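Local coordinates for protein calreticulin, putative (Trypanosoma cruzi, PDB 5HCF) that probably acts as a lectin-like chaperone of the calreticulin family, binding carbohydrate and peptide through its globular domain, at residues A[12-17]-A[54-59]; A[88-93]-A[209-214]; A[24-29]-A[50-55]. One frame throughout, in Å; residues are numbered along the deposited sequence.

Interaction 1 of 3, residues A[12-17]-A[54-59]; sequences EHWTTS and LSTAFP
Trp14 lies with one face of its indole against Thr56, and these two residues with Leu54 bury the most surface in the contact. Thr56 CB stands 3.5 Å from the centroid of the five-membered ring of Trp14, only 7° off the ring normal, a CH-pi contact over the face. The methyl CG2 of Thr56 covers the same face nearer the rim, 3.3 Å from Trp14 CE2. The other branch of Thr56 is polar. Its OG1, anti to the backbone N (chi1 -169°), donates to His13 O at 3.1 Å and comes from above the plane of that carbonyl. Leu54 lies beside the benzo part of the indole, the two side chains crossing at about a right angle; how closely its CD1 packs there is doubtful.

The backbones are antiparallel. Thr15 and Ser55 form a hydrogen-bonded pair, with Thr15 N to Ser55 O at 2.7 Å and Ser55 N to Thr15 O at 2.9 Å. Thr16 faces Leu54 as the next, non-hydrogen-bonded pair, with CA atoms 4.0 Å apart. Leu54 CB then lies 3.9 Å from Thr16 OG1.

Strand 15-16 is an outermost strand of its sheet, and strand 50-62 separates it from strand 208-217. Trp14 also touches Val211 and Ile227, so it sits between the two sheets of the legume-lectin sandwich. Its NE1 and His13 NE2 both bond to Glu6 OE1. The contact thus holds a short edge strand to strand 50-62 by two backbone bonds, one hydroxyl bond and the indole face, while a carboxylate satisfies the indole N-H and probably favours a protonated His13.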
ATOM      1  N   GLU A  12      10.690 -11.487  12.695  1.00 68.28           N
ATOM      2  CA  GLU A  12      10.561 -11.558  14.147  1.00 70.40           C
ATOM      3  C   GLU A  12      10.032 -10.263  14.756  1.00 66.95           C
ATOM      4  O   GLU A  12       9.313 -10.299  15.753  1.00 67.76           O
ATOM      5  CB  GLU A  12      11.904 -11.924  14.788  1.00 76.48           C
ATOM      6  CG  GLU A  12      12.352 -13.343  14.494  1.00 81.16           C
ATOM      7  CD  GLU A  12      11.288 -14.362  14.853  1.00 84.32           C
ATOM      8  OE1 GLU A  12      10.684 -14.229  15.940  1.00 85.81           O
ATOM      9  OE2 GLU A  12      11.043 -15.279  14.043  1.00 85.22           O
ATOM     10  N   HIS A  13      10.377  -9.126  14.156  1.00 63.30           N
ATOM     11  CA  HIS A  13       9.960  -7.825  14.683  1.00 60.34           C
ATOM     12  C   HIS A  13       8.533  -7.462  14.269  1.00 57.10           C
ATOM     13  O   HIS A  13       8.010  -6.416  14.655  1.00 56.43           O
ATOM     14  CB  HIS A  13      10.929  -6.726  14.235  1.00 59.60           C
ATOM     15  CG  HIS A  13      11.119  -6.652  12.752  1.00 58.83           C
ATOM     16  ND1 HIS A  13      11.818  -7.603  12.042  1.00 60.96           N
ATOM     17  CD2 HIS A  13      10.706  -5.734  11.845  1.00 55.89           C
ATOM     18  CE1 HIS A  13      11.821  -7.280  10.761  1.00 58.86           C
ATOM     19  NE2 HIS A  13      11.155  -6.149  10.616  1.00 55.70           N
ATOM     20  N   TRP A  14       7.911  -8.324  13.473  1.00 55.23           N
ATOM     21  CA  TRP A  14       6.515  -8.137  13.098  1.00 52.26           C
ATOM     22  C   TRP A  14       5.611  -8.948  14.020  1.00 53.40           C
ATOM     23  O   TRP A  14       5.833 -10.141  14.230  1.00 56.69           O
ATOM     24  CB  TRP A  14       6.282  -8.539  11.643  1.00 50.41           C
ATOM     25  CG  TRP A  14       6.664  -7.482  10.655  1.00 47.78           C
ATOM     26  CD1 TRP A  14       7.926  -7.096  10.313  1.00 48.47           C
ATOM     27  CD2 TRP A  14       5.774  -6.665   9.886  1.00 44.48           C
ATOM     28  NE1 TRP A  14       7.879  -6.093   9.378  1.00 45.88           N
ATOM     29  CE2 TRP A  14       6.568  -5.809   9.097  1.00 43.47           C
ATOM     30  CE3 TRP A  14       4.381  -6.572   9.792  1.00 42.90           C
ATOM     31  CZ2 TRP A  14       6.015  -4.876   8.217  1.00 40.14           C
ATOM     32  CZ3 TRP A  14       3.834  -5.646   8.919  1.00 40.08           C
ATOM     33  CH2 TRP A  14       4.651  -4.810   8.143  1.00 38.74           C
ATOM     34  N   THR A  15       4.593  -8.299  14.572  1.00 50.77           N
ATOM     35  CA  THR A  15       3.690  -8.964  15.503  1.00 52.37           C
ATOM     36  C   THR A  15       2.369  -9.344  14.851  1.00 50.52           C
ATOM     37  O   THR A  15       1.699  -8.507  14.249  1.00 47.15           O
ATOM     38  CB  THR A  15       3.393  -8.085  16.727  1.00 51.84           C
ATOM     39  OG1 THR A  15       4.624  -7.636  17.305  1.00 54.05           O
ATOM     40  CG2 THR A  15       2.611  -8.872  17.755  1.00 50.10           C
ATOM     41  N   THR A  16       1.996 -10.611  14.990  1.00 54.12           N
ATOM     42  CA  THR A  16       0.758 -11.121  14.419  1.00 52.97           C
ATOM     43  C   THR A  16      -0.376 -10.995  15.429  1.00 53.15           C
ATOM     44  O   THR A  16      -0.223 -11.364  16.590  1.00 56.11           O
ATOM     45  CB  THR A  16       0.905 -12.592  13.985  1.00 55.35           C
ATOM     46  OG1 THR A  16       2.093 -12.746  13.197  1.00 55.37           O
ATOM     47  CG2 THR A  16      -0.305 -13.031  13.170  1.00 53.78           C
ATOM     48  N   SER A  17      -1.515 -10.484  14.979  1.00 40.75           N
ATOM     49  CA  SER A  17      -2.623 -10.166  15.873  1.00 42.50           C
ATOM     50  C   SER A  17      -3.194 -11.378  16.605  1.00 45.33           C
ATOM     51  O   SER A  17      -3.027 -12.515  16.172  1.00 46.64           O
ATOM     52  CB  SER A  17      -3.736  -9.477  15.090  1.00 42.15           C
ATOM     53  OG  SER A  17      -4.908  -9.362  15.878  1.00 43.92           O
ATOM     54  N   LEU A  54      -0.800  -8.771  10.569  1.00 45.75           N
ATOM     55  CA  LEU A  54       0.463  -8.596  11.274  1.00 48.04           C
ATOM     56  C   LEU A  54       1.031  -7.202  11.018  1.00 48.19           C
ATOM     57  O   LEU A  54       0.776  -6.591   9.979  1.00 49.09           O
ATOM     58  CB  LEU A  54       1.455  -9.697  10.874  1.00 49.90           C
ATOM     59  CG  LEU A  54       1.747  -9.947   9.389  1.00 51.60           C
ATOM     60  CD1 LEU A  54       2.688  -8.921   8.805  1.00 52.33           C
ATOM     61  CD2 LEU A  54       2.312 -11.348   9.194  1.00 54.18           C
ATOM     62  N   SER A  55       1.800  -6.702  11.977  1.00 48.07           N
ATOM     63  CA  SER A  55       2.232  -5.310  11.956  1.00 46.83           C
ATOM     64  C   SER A  55       3.593  -5.127  12.609  1.00 44.48           C
ATOM     65  O   SER A  55       4.072  -5.996  13.338  1.00 46.49           O
ATOM     66  CB  SER A  55       1.201  -4.417  12.661  1.00 47.10           C
ATOM     67  OG  SER A  55       0.773  -4.988  13.888  1.00 48.86           O
ATOM     68  N   THR A  56       4.217  -3.992  12.327  1.00 41.37           N
ATOM     69  CA  THR A  56       5.461  -3.628  12.984  1.00 42.95           C
ATOM     70  C   THR A  56       5.447  -2.130  13.261  1.00 42.55           C
ATOM     71  O   THR A  56       4.778  -1.367  12.563  1.00 42.25           O
ATOM     72  CB  THR A  56       6.695  -4.001  12.140  1.00 43.11           C
ATOM     73  OG1 THR A  56       7.880  -3.859  12.934  1.00 46.22           O
ATOM     74  CG2 THR A  56       6.794  -3.116  10.907  1.00 36.45           C
ATOM     75  N   ALA A  57       6.178  -1.713  14.286  1.00 42.72           N
ATOM     76  CA  ALA A  57       6.202  -0.312  14.674  1.00 43.41           C
ATOM     77  C   ALA A  57       7.372   0.413  14.029  1.00 46.18           C
ATOM     78  O   ALA A  57       8.477  -0.131  13.940  1.00 48.63           O
ATOM     79  CB  ALA A  57       6.266  -0.181  16.188  1.00 43.63           C
ATOM     80  N   PHE A  58       7.117   1.632  13.560  1.00 45.04           N
ATOM     81  CA  PHE A  58       8.188   2.493  13.081  1.00 48.00           C
ATOM     82  C   PHE A  58       9.126   2.788  14.246  1.00 52.71           C
ATOM     83  O   PHE A  58       8.668   3.054  15.358  1.00 53.78           O
ATOM     84  CB  PHE A  58       7.630   3.797  12.505  1.00 47.57           C
ATOM     85  CG  PHE A  58       6.627   3.604  11.401  1.00 46.67           C
ATOM     86  CD1 PHE A  58       6.911   2.788  10.316  1.00 45.99           C
ATOM     87  CD2 PHE A  58       5.396   4.246  11.445  1.00 45.57           C
ATOM     88  CE1 PHE A  58       5.985   2.614   9.297  1.00 44.07           C
ATOM     89  CE2 PHE A  58       4.469   4.077  10.431  1.00 42.54           C
ATOM     90  CZ  PHE A  58       4.764   3.259   9.355  1.00 42.00           C
ATOM     91  N   PRO A  59      10.443   2.759  13.994  1.00 55.93           N
ATOM     92  CA  PRO A  59      11.413   3.050  15.058  1.00 59.62           C
ATOM     93  C   PRO A  59      11.177   4.444  15.627  1.00 61.29           C
ATOM     94  O   PRO A  59      11.299   4.663  16.832  1.00 62.62           O
ATOM     95  CB  PRO A  59      12.772   2.956  14.349  1.00 60.65           C
ATOM     96  CG  PRO A  59      12.504   2.261  13.050  1.00 58.73           C
ATOM     97  CD  PRO A  59      11.087   2.555  12.686  1.00 55.83           C
TER

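Interaction 2 of 3, residues A[88-93]-A[209-214]; sequences IKLLPS and THVGID
Residues 88-91 and 209-214 run antiparallel, at 150° between their directions and with axes 4.7 Å apart, and Lys89 with Gly212 and Leu91 with His210 form the hydrogen-bonded pairs. Lys89 N reaches Gly212 O at 2.9 Å, and Gly212 N returns the bond to Lys89 O. Leu91 N gives a nearly straight bond to His210 O (172° at the hydrogen). Leu91 O accepts twice, from His210 N and from Thr209 N at 2.8 Å. Thr209 and His210 therefore both face Leu91, which is a classic beta bulge.

Between the Lys89-Gly212 and Leu91-His210 pairs, Leu90 and Val211 make the non-hydrogen-bonded pair. Leu90 CD2 meets Val211 CG2 at 3.9 Å, the two side chains crossing at a slant. Ile88 adds CD1 against the same Val211 methyl and CG2 against Ile213 CG1, each at 4.2 Å. These side chains face the opposing sheet, where Ile88 packs on Ile227 and Leu90 on Ile229.

The other face carries Lys89, Leu91 and His210. Leu91 CD1 reaches across to Gly212 N at 3.7 Å, lying beside the glycine where no side chain stands. The same methyl approaches His210 CB. Lys89 is extended beyond CG and ends in a salt bridge, NZ to Asp214 OD2 at 2.8 Å. Asp214 CG is anti to its backbone N (chi1 163°), and OD2 receives the ammonium on its anti lone pair, away from OD1. A bound acetic acid, probably from the crystallisation liquor, lies near Asp214.

The chemistry differs by face: aliphatic side chains fill the sandwich interior, and an ion pair spans the two strands on the other side, where each charge would favour the ionised form of its partner.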
ATOM      1  N   ILE A  88      -1.321  -2.526   1.918  1.00 34.54           N
ATOM      2  CA  ILE A  88      -0.824  -2.287   3.269  1.00 35.48           C
ATOM      3  C   ILE A  88      -1.565  -1.122   3.918  1.00 36.22           C
ATOM      4  O   ILE A  88      -2.284  -0.378   3.243  1.00 34.73           O
ATOM      5  CB  ILE A  88       0.687  -1.979   3.285  1.00 36.63           C
ATOM      6  CG1 ILE A  88       0.944  -0.572   2.732  1.00 34.74           C
ATOM      7  CG2 ILE A  88       1.456  -3.030   2.502  1.00 37.30           C
ATOM      8  CD1 ILE A  88       2.375  -0.102   2.866  1.00 34.80           C
ATOM      9  N   LYS A  89      -1.386  -0.972   5.229  1.00 37.06           N
ATOM     10  CA  LYS A  89      -2.005   0.119   5.973  1.00 35.98           C
ATOM     11  C   LYS A  89      -0.983   0.874   6.814  1.00 37.05           C
ATOM     12  O   LYS A  89      -0.050   0.280   7.357  1.00 38.31           O
ATOM     13  CB  LYS A  89      -3.119  -0.412   6.878  1.00 35.57           C
ATOM     14  CG  LYS A  89      -4.299  -1.040   6.140  1.00 33.08           C
ATOM     15  CD  LYS A  89      -5.331  -1.547   7.134  1.00 31.94           C
ATOM     16  CE  LYS A  89      -6.645  -1.870   6.462  1.00 29.17           C
ATOM     17  NZ  LYS A  89      -7.654  -2.342   7.447  1.00 29.02           N
ATOM     18  N   LEU A  90      -1.175   2.184   6.932  1.00 35.88           N
ATOM     19  CA  LEU A  90      -0.363   2.999   7.827  1.00 37.97           C
ATOM     20  C   LEU A  90      -1.258   3.508   8.956  1.00 39.30           C
ATOM     21  O   LEU A  90      -2.285   4.138   8.704  1.00 40.69           O
ATOM     22  CB  LEU A  90       0.292   4.159   7.071  1.00 36.63           C
ATOM     23  CG  LEU A  90       1.043   3.781   5.789  1.00 33.92           C
ATOM     24  CD1 LEU A  90       1.624   5.012   5.117  1.00 33.01           C
ATOM     25  CD2 LEU A  90       2.135   2.768   6.080  1.00 32.34           C
ATOM     26  N   LEU A  91      -0.874   3.224  10.198  1.00 38.11           N
ATOM     27  CA  LEU A  91      -1.769   3.454  11.325  1.00 37.48           C
ATOM     28  C   LEU A  91      -1.140   4.304  12.416  1.00 41.15           C
ATOM     29  O   LEU A  91       0.056   4.191  12.687  1.00 40.80           O
ATOM     30  CB  LEU A  91      -2.213   2.120  11.929  1.00 36.06           C
ATOM     31  CG  LEU A  91      -2.614   0.993  10.973  1.00 35.01           C
ATOM     32  CD1 LEU A  91      -1.460   0.031  10.729  1.00 33.39           C
ATOM     33  CD2 LEU A  91      -3.825   0.242  11.505  1.00 36.14           C
ATOM     34  N   PRO A  92      -1.960   5.160  13.052  1.00 39.96           N
ATOM     35  CA  PRO A  92      -1.589   5.858  14.287  1.00 40.92           C
ATOM     36  C   PRO A  92      -1.585   4.878  15.458  1.00 43.24           C
ATOM     37  O   PRO A  92      -1.883   3.703  15.242  1.00 43.36           O
ATOM     38  CB  PRO A  92      -2.685   6.916  14.438  1.00 39.33           C
ATOM     39  CG  PRO A  92      -3.859   6.332  13.748  1.00 39.42           C
ATOM     40  CD  PRO A  92      -3.310   5.533  12.592  1.00 39.12           C
ATOM     41  N   SER A  93      -1.241   5.348  16.656  1.00 44.34           N
ATOM     42  CA  SER A  93      -1.083   4.482  17.826  1.00 45.20           C
ATOM     43  C   SER A  93      -2.146   3.392  17.938  1.00 46.28           C
ATOM     44  O   SER A  93      -3.342   3.679  17.999  1.00 46.26           O
ATOM     45  CB  SER A  93      -1.086   5.318  19.103  1.00 45.94           C
ATOM     46  OG  SER A  93      -0.783   4.505  20.220  1.00 44.63           O
ATOM     47  N   THR A 209       2.420   5.426  13.408  1.00 42.94           N
ATOM     48  CA  THR A 209       3.175   4.654  14.382  1.00 44.08           C
ATOM     49  C   THR A 209       3.406   3.197  13.962  1.00 44.86           C
ATOM     50  O   THR A 209       4.373   2.573  14.395  1.00 48.63           O
ATOM     51  CB  THR A 209       2.465   4.680  15.743  1.00 46.78           C
ATOM     52  OG1 THR A 209       3.373   4.271  16.769  1.00 54.05           O
ATOM     53  CG2 THR A 209       1.263   3.757  15.731  1.00 43.79           C
ATOM     54  N   HIS A 210       2.528   2.653  13.126  1.00 41.78           N
ATOM     55  CA  HIS A 210       2.685   1.279  12.652  1.00 41.36           C
ATOM     56  C   HIS A 210       2.422   1.134  11.158  1.00 39.71           C
ATOM     57  O   HIS A 210       1.685   1.922  10.565  1.00 37.96           O
ATOM     58  CB  HIS A 210       1.743   0.332  13.403  1.00 42.20           C
ATOM     59  CG  HIS A 210       2.054   0.185  14.862  1.00 43.32           C
ATOM     60  ND1 HIS A 210       1.309   0.794  15.843  1.00 43.76           N
ATOM     61  CD2 HIS A 210       3.013  -0.530  15.497  1.00 43.35           C
ATOM     62  CE1 HIS A 210       1.803   0.474  17.029  1.00 44.05           C
ATOM     63  NE2 HIS A 210       2.835  -0.325  16.845  1.00 44.69           N
ATOM     64  N   VAL A 211       3.035   0.119  10.557  1.00 39.80           N
ATOM     65  CA  VAL A 211       2.593  -0.383   9.265  1.00 38.34           C
ATOM     66  C   VAL A 211       1.996  -1.764   9.502  1.00 40.17           C
ATOM     67  O   VAL A 211       2.541  -2.558  10.270  1.00 44.18           O
ATOM     68  CB  VAL A 211       3.736  -0.458   8.234  1.00 36.16           C
ATOM     69  CG1 VAL A 211       4.807  -1.432   8.694  1.00 36.00           C
ATOM     70  CG2 VAL A 211       3.198  -0.875   6.882  1.00 33.97           C
ATOM     71  N   GLY A 212       0.880  -2.057   8.850  1.00 36.96           N
ATOM     72  CA  GLY A 212       0.243  -3.348   9.018  1.00 32.55           C
ATOM     73  C   GLY A 212      -0.232  -3.954   7.719  1.00 31.52           C
ATOM     74  O   GLY A 212      -0.600  -3.243   6.783  1.00 27.58           O
ATOM     75  N   ILE A 213      -0.225  -5.280   7.665  1.00 32.87           N
ATOM     76  CA  ILE A 213      -0.802  -6.002   6.546  1.00 33.37           C
ATOM     77  C   ILE A 213      -2.055  -6.715   7.013  1.00 37.11           C
ATOM     78  O   ILE A 213      -1.997  -7.660   7.799  1.00 38.42           O
ATOM     79  CB  ILE A 213       0.182  -7.015   5.933  1.00 32.91           C
ATOM     80  CG1 ILE A 213       1.264  -6.281   5.140  1.00 33.36           C
ATOM     81  CG2 ILE A 213      -0.546  -7.978   5.021  1.00 31.40           C
ATOM     82  CD1 ILE A 213       2.477  -7.127   4.813  1.00 34.42           C
ATOM     83  N   ASP A 214      -3.190  -6.235   6.529  1.00 39.67           N
ATOM     84  CA  ASP A 214      -4.490  -6.764   6.905  1.00 41.21           C
ATOM     85  C   ASP A 214      -5.245  -7.117   5.631  1.00 40.42           C
ATOM     86  O   ASP A 214      -5.898  -6.261   5.027  1.00 41.39           O
ATOM     87  CB  ASP A 214      -5.261  -5.738   7.739  1.00 42.94           C
ATOM     88  CG  ASP A 214      -6.741  -6.042   7.823  1.00 44.59           C
ATOM     89  OD1 ASP A 214      -7.104  -7.234   7.915  1.00 46.85           O
ATOM     90  OD2 ASP A 214      -7.543  -5.083   7.765  1.00 43.57           O
TER

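Interaction 3 of 3, residues A[24-29]-A[50-55]; sequences GKVEIS and RFYALS
Gly24 and Phe51 share the hydrogen bond of this contact, Gly24 N to Phe51 O at 2.8 Å with 163° at the hydrogen.

A CH-pi contact follows from the same glycine. Gly24 CA lies over one face of the Tyr52 ring, 4.0 Å from its centroid and 29° off the normal. Gly24 has no side chain, and its CA can come close over the ring. Lys25 O comes to the ring edge, in plane, 3.5 Å from Tyr52 CE2.

The remaining contacts are apolar. Val26 CG1 meets the Tyr52 ring near its plane, 3.7 Å from CD2, as the two side chains slide past each other in opposite directions. Val26 and Leu54 meet tip to tip, with Val26 CG2 3.5 Å from Leu54 CD2. The chi1 of Leu54 (53°) puts its CG on the side where CD2 meets Val26.

Tyr52 OH bonds to Glu47 O and Ser220 OG. Strand 26-29 pairs with strand 42-45, whose Leu43 and Leu45 touch Val26, whereas strand 50-62 belongs to the other sheet and pairs with strand 208-217.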
ATOM      1  N   GLY A  24      -3.711 -16.469   9.181  1.00 47.25           N
ATOM      2  CA  GLY A  24      -2.879 -17.294   8.323  1.00 47.98           C
ATOM      3  C   GLY A  24      -1.407 -17.222   8.670  1.00 46.46           C
ATOM      4  O   GLY A  24      -0.950 -16.254   9.274  1.00 45.05           O
ATOM      5  N   LYS A  25      -0.662 -18.254   8.293  1.00 46.71           N
ATOM      6  CA  LYS A  25       0.768 -18.281   8.573  1.00 48.24           C
ATOM      7  C   LYS A  25       1.558 -17.574   7.477  1.00 45.05           C
ATOM      8  O   LYS A  25       1.225 -17.665   6.296  1.00 43.33           O
ATOM      9  CB  LYS A  25       1.254 -19.727   8.728  1.00 52.33           C
ATOM     10  CG  LYS A  25       2.768 -19.899   8.653  1.00 54.29           C
ATOM     11  CD  LYS A  25       3.149 -21.341   8.337  1.00 56.19           C
ATOM     12  CE  LYS A  25       4.627 -21.466   7.985  1.00 57.07           C
ATOM     13  NZ  LYS A  25       4.962 -22.806   7.427  1.00 58.54           N
ATOM     14  N   VAL A  26       2.606 -16.866   7.882  1.00 45.10           N
ATOM     15  CA  VAL A  26       3.474 -16.179   6.940  1.00 45.72           C
ATOM     16  C   VAL A  26       4.910 -16.643   7.128  1.00 47.49           C
ATOM     17  O   VAL A  26       5.278 -17.142   8.192  1.00 48.89           O
ATOM     18  CB  VAL A  26       3.404 -14.642   7.099  1.00 45.98           C
ATOM     19  CG1 VAL A  26       1.956 -14.157   7.036  1.00 45.49           C
ATOM     20  CG2 VAL A  26       4.080 -14.202   8.394  1.00 45.29           C
ATOM     21  N   GLU A  27       5.722 -16.467   6.092  1.00 48.17           N
ATOM     22  CA  GLU A  27       7.120 -16.869   6.140  1.00 50.21           C
ATOM     23  C   GLU A  27       7.972 -15.983   5.241  1.00 48.73           C
ATOM     24  O   GLU A  27       7.464 -15.343   4.324  1.00 46.38           O
ATOM     25  CB  GLU A  27       7.275 -18.329   5.717  1.00 51.97           C
ATOM     26  CG  GLU A  27       7.098 -18.529   4.225  1.00 52.05           C
ATOM     27  CD  GLU A  27       7.150 -19.980   3.818  1.00 54.60           C
ATOM     28  OE1 GLU A  27       7.562 -20.820   4.649  1.00 56.47           O
ATOM     29  OE2 GLU A  27       6.783 -20.275   2.663  1.00 55.34           O
ATOM     30  N   ILE A  28       9.270 -15.952   5.510  1.00 49.63           N
ATOM     31  CA  ILE A  28      10.212 -15.305   4.613  1.00 48.52           C
ATOM     32  C   ILE A  28      10.549 -16.284   3.493  1.00 50.24           C
ATOM     33  O   ILE A  28      10.980 -17.407   3.754  1.00 53.14           O
ATOM     34  CB  ILE A  28      11.496 -14.871   5.350  1.00 48.14           C
ATOM     35  CG1 ILE A  28      11.167 -13.861   6.458  1.00 47.69           C
ATOM     36  CG2 ILE A  28      12.520 -14.319   4.368  1.00 47.05           C
ATOM     37  CD1 ILE A  28      10.442 -12.613   5.980  1.00 45.74           C
ATOM     38  N   SER A  29      10.360 -15.860   2.248  1.00 48.55           N
ATOM     39  CA  SER A  29      10.525 -16.762   1.112  1.00 48.02           C
ATOM     40  C   SER A  29      10.633 -16.021  -0.216  1.00 46.13           C
ATOM     41  O   SER A  29      10.131 -14.905  -0.358  1.00 44.62           O
ATOM     42  CB  SER A  29       9.361 -17.752   1.051  1.00 47.71           C
ATOM     43  OG  SER A  29       9.160 -18.206  -0.275  1.00 47.46           O
ATOM     44  N   ARG A  50      -7.606 -17.634   4.129  0.63 42.03           N
ATOM     45  CA  ARG A  50      -7.322 -17.136   5.470  0.63 41.91           C
ATOM     46  C   ARG A  50      -7.339 -15.613   5.515  0.63 40.16           C
ATOM     47  O   ARG A  50      -7.137 -14.944   4.505  0.63 39.02           O
ATOM     48  CB  ARG A  50      -5.957 -17.644   5.962  0.63 41.85           C
ATOM     49  CG  ARG A  50      -5.824 -19.158   6.050  0.63 42.98           C
ATOM     50  CD  ARG A  50      -6.463 -19.706   7.316  0.63 44.62           C
ATOM     51  NE  ARG A  50      -6.586 -21.162   7.285  0.63 46.49           N
ATOM     52  CZ  ARG A  50      -7.471 -21.816   6.539  0.63 45.82           C
ATOM     53  NH1 ARG A  50      -8.299 -21.137   5.759  0.63 43.52           N
ATOM     54  NH2 ARG A  50      -7.525 -23.140   6.565  0.63 46.35           N
ATOM     55  N   PHE A  51      -7.569 -15.071   6.700  1.00 40.21           N
ATOM     56  CA  PHE A  51      -7.321 -13.662   6.956  1.00 38.37           C
ATOM     57  C   PHE A  51      -5.884 -13.520   7.436  1.00 39.86           C
ATOM     58  O   PHE A  51      -5.340 -14.429   8.061  1.00 41.23           O
ATOM     59  CB  PHE A  51      -8.281 -13.098   8.001  1.00 39.42           C
ATOM     60  CG  PHE A  51      -9.702 -12.996   7.534  1.00 41.35           C
ATOM     61  CD1 PHE A  51     -10.139 -11.870   6.851  1.00 41.48           C
ATOM     62  CD2 PHE A  51     -10.607 -14.011   7.793  1.00 42.76           C
ATOM     63  CE1 PHE A  51     -11.453 -11.762   6.431  1.00 41.06           C
ATOM     64  CE2 PHE A  51     -11.925 -13.910   7.374  1.00 43.03           C
ATOM     65  CZ  PHE A  51     -12.347 -12.782   6.694  1.00 41.64           C
ATOM     66  N   TYR A  52      -5.263 -12.388   7.138  1.00 40.70           N
ATOM     67  CA  TYR A  52      -3.934 -12.114   7.665  1.00 40.91           C
ATOM     68  C   TYR A  52      -3.944 -10.776   8.404  1.00 41.73           C
ATOM     69  O   TYR A  52      -4.652  -9.849   8.015  1.00 42.24           O
ATOM     70  CB  TYR A  52      -2.894 -12.116   6.538  1.00 38.70           C
ATOM     71  CG  TYR A  52      -2.727 -13.470   5.878  1.00 39.03           C
ATOM     72  CD1 TYR A  52      -3.652 -13.933   4.943  1.00 37.37           C
ATOM     73  CD2 TYR A  52      -1.649 -14.287   6.195  1.00 40.61           C
ATOM     74  CE1 TYR A  52      -3.500 -15.176   4.342  1.00 37.81           C
ATOM     75  CE2 TYR A  52      -1.490 -15.528   5.601  1.00 40.95           C
ATOM     76  CZ  TYR A  52      -2.416 -15.970   4.678  1.00 39.54           C
ATOM     77  OH  TYR A  52      -2.248 -17.209   4.097  1.00 38.55           O
ATOM     78  N   ALA A  53      -3.172 -10.688   9.479  1.00 43.68           N
ATOM     79  CA  ALA A  53      -3.094  -9.462  10.267  1.00 43.74           C
ATOM     80  C   ALA A  53      -1.818  -9.444  11.093  1.00 46.09           C
ATOM     81  O   ALA A  53      -1.762 -10.021  12.177  1.00 48.39           O
ATOM     82  CB  ALA A  53      -4.307  -9.323  11.169  1.00 42.37           C
ATOM     83  N   LEU A  54      -0.800  -8.771  10.569  1.00 45.75           N
ATOM     84  CA  LEU A  54       0.463  -8.596  11.274  1.00 48.04           C
ATOM     85  C   LEU A  54       1.031  -7.202  11.018  1.00 48.19           C
ATOM     86  O   LEU A  54       0.776  -6.591   9.979  1.00 49.09           O
ATOM     87  CB  LEU A  54       1.455  -9.697  10.874  1.00 49.90           C
ATOM     88  CG  LEU A  54       1.747  -9.947   9.389  1.00 51.60           C
ATOM     89  CD1 LEU A  54       2.688  -8.921   8.805  1.00 52.33           C
ATOM     90  CD2 LEU A  54       2.312 -11.348   9.194  1.00 54.18           C
ATOM     91  N   SER A  55       1.800  -6.702  11.977  1.00 48.07           N
ATOM     92  CA  SER A  55       2.232  -5.310  11.956  1.00 46.83           C
ATOM     93  C   SER A  55       3.593  -5.127  12.609  1.00 44.48           C
ATOM     94  O   SER A  55       4.072  -5.996  13.338  1.00 46.49           O
ATOM     95  CB  SER A  55       1.201  -4.417  12.661  1.00 47.10           C
ATOM     96  OG  SER A  55       0.773  -4.988  13.888  1.00 48.86           O
TER

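Interactions 1 and 2 lie in one sheet, where strand 50-62 pairs with strand 208-217 and so joins them; Leu54 O to Ile213 N is a probable hydrogen bond between the two. Interaction 2 lies further in: its centre is about 10 Å from the centre of the chain, those of the others about 16 Å. It has the fullest backbone pairing and the one salt bridge across a contact. Interaction 1 is at the sheet margin and relies on an aromatic face. Interaction 3 shares Leu54 and strand 50-62 with interaction 1 but reaches a strand of the other sheet, with a glycine backbone against a tyrosine ring, aliphatic contacts and a single backbone bond. All three are partly buried.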